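Side-chain contact in BWI-1=PROTEASE inhibitor/trypsin inhibitor (Fagopyrum esculentum, PDB 3RDY), which inhibits trypsin as a member of the potato type I family of serine protease inhibitors: residues I45-P48 with E49-V53. Residues are numbered along the deposited sequence; the frame is centred on the assembly and turned at random.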
loop_
_atom_site.group_PDB
_atom_site.type_symbol
_atom_site.label_atom_id
_atom_site.label_comp_id
_atom_site.label_asym_id
_atom_site.label_seq_id
_atom_site.Cartn_x
_atom_site.Cartn_y
_atom_site.Cartn_z
ATOM N N ILE A 45 0.452 -5.222 -0.503
ATOM C CA ILE A 45 0.810 -6.001 -1.675
ATOM C C ILE A 45 1.499 -5.087 -2.664
ATOM O O ILE A 45 0.884 -4.135 -3.150
ATOM C CB ILE A 45 -0.438 -6.623 -2.329
ATOM C CG1 ILE A 45 -1.210 -7.483 -1.309
ATOM C CG2 ILE A 45 -0.019 -7.403 -3.557
ATOM C CD1 ILE A 45 -2.550 -8.068 -1.818
ATOM N N VAL A 46 2.773 -5.361 -2.949
ATOM C CA VAL A 46 3.553 -4.522 -3.860
ATOM C C VAL A 46 3.359 -4.976 -5.308
ATOM O O VAL A 46 3.591 -6.153 -5.633
ATOM C CB VAL A 46 5.045 -4.554 -3.457
ATOM C CG1 VAL A 46 5.895 -3.619 -4.332
ATOM C CG2 VAL A 46 5.187 -4.169 -1.975
ATOM N N LEU A 47 2.919 -4.053 -6.160
ATOM C CA LEU A 47 2.619 -4.334 -7.572
ATOM C C LEU A 47 3.124 -3.193 -8.425
ATOM O O LEU A 47 3.177 -2.058 -7.968
ATOM C CB LEU A 47 1.095 -4.359 -7.826
ATOM C CG LEU A 47 0.114 -5.336 -7.212
ATOM C CD1 LEU A 47 -1.224 -5.144 -7.882
ATOM C CD2 LEU A 47 0.614 -6.761 -7.392
ATOM N N PRO A 48 3.418 -3.464 -9.706
ATOM C CA PRO A 48 3.754 -2.342 -10.593
ATOM C C PRO A 48 2.626 -1.322 -10.742
ATOM O O PRO A 48 1.460 -1.690 -10.833
ATOM C CB PRO A 48 4.033 -3.033 -11.934
ATOM C CG PRO A 48 4.506 -4.409 -11.532
ATOM C CD PRO A 48 3.645 -4.772 -10.350
ATOM N N GLU A 49 2.991 -0.037 -10.742
ATOM C CA GLU A 49 2.079 1.046 -11.107
ATOM C C GLU A 49 1.229 0.649 -12.317
ATOM O O GLU A 49 1.740 0.110 -13.290
ATOM C CB GLU A 49 2.902 2.280 -11.443
ATOM C CG GLU A 49 2.098 3.565 -11.550
ATOM C CD GLU A 49 2.958 4.711 -12.119
ATOM O OE1 GLU A 49 4.109 4.446 -12.560
ATOM O OE2 GLU A 49 2.478 5.863 -12.122
ATOM N N GLY A 50 -0.068 0.897 -12.249
ATOM C CA GLY A 50 -0.917 0.624 -13.391
ATOM C C GLY A 50 -1.501 -0.774 -13.422
ATOM O O GLY A 50 -2.337 -1.043 -14.275
ATOM N N SER A 51 -1.071 -1.659 -12.515
ATOM C CA SER A 51 -1.550 -3.054 -12.480
ATOM C C SER A 51 -3.043 -3.084 -12.163
ATOM O O SER A 51 -3.498 -2.389 -11.248
ATOM C CB SER A 51 -0.790 -3.883 -11.431
ATOM O OG SER A 51 0.582 -4.025 -11.761
ATOM N N ALA A 52 -3.804 -3.873 -12.934
ATOM C CA ALA A 52 -5.244 -4.041 -12.707
ATOM C C ALA A 52 -5.506 -4.720 -11.384
ATOM O O ALA A 52 -4.882 -5.734 -11.075
ATOM C CB ALA A 52 -5.869 -4.870 -13.834
ATOM N N VAL A 53 -6.444 -4.172 -10.615
ATOM C CA VAL A 53 -6.841 -4.750 -9.329
ATOM C C VAL A 53 -8.360 -4.941 -9.285
ATOM O O VAL A 53 -9.096 -4.245 -9.983
ATOM C CB VAL A 53 -6.385 -3.854 -8.134
ATOM C CG1 VAL A 53 -4.854 -3.778 -8.081
ATOM C CG2 VAL A 53 -7.006 -2.455 -8.221
#
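Pro48 and Ser51 are the end residues of a type II beta turn, through which strand 43-48 of the potato type I inhibitor fold leaves its parallel pairing with strand 61-66 and enters the loop leading to that strand. The turn closes where Ser51 N donates to Pro48 O at 3.0 Å, with an N-H...O angle of 149°. Gly50 occupies the turn position with a backbone conformation (phi 90°) in which a beta carbon would collide with Glu49 O, which favours glycine. In this family that loop is the protease-binding segment, so the turn probably marks its beginning.

The serine side chain grips the same acceptor: Ser51 OG donates to Pro48 O at 2.7 Å. With OG beside its own backbone N (chi1 -65°), hydroxyl and amide both face this carbonyl, each donor tilted somewhat from its plane. The hydroxyl also lies against the proline ring, 3.5 Å from Ser51 OG to Pro48 CD. Replacing Ser51 by alanine would remove the hydroxyl and is likely to leave Pro48 O with the Ser51 N-H as its one donor in the turn.

On the strand side, the CB of Leu47 is set toward the loop, and its CD1 comes within 3.8 Å of Ser51 CB. Trp63 of strand 61-66 touches both Leu47 and Val53, so the strand and the loop share a packing partner. The CB of Glu49 is turned away from the strand, and its extended chain touches Val73 and Asp74. The Val53 and Leu47 side chains cross obliquely, with Val53 CG1 3.9 Å from Leu47 CD1.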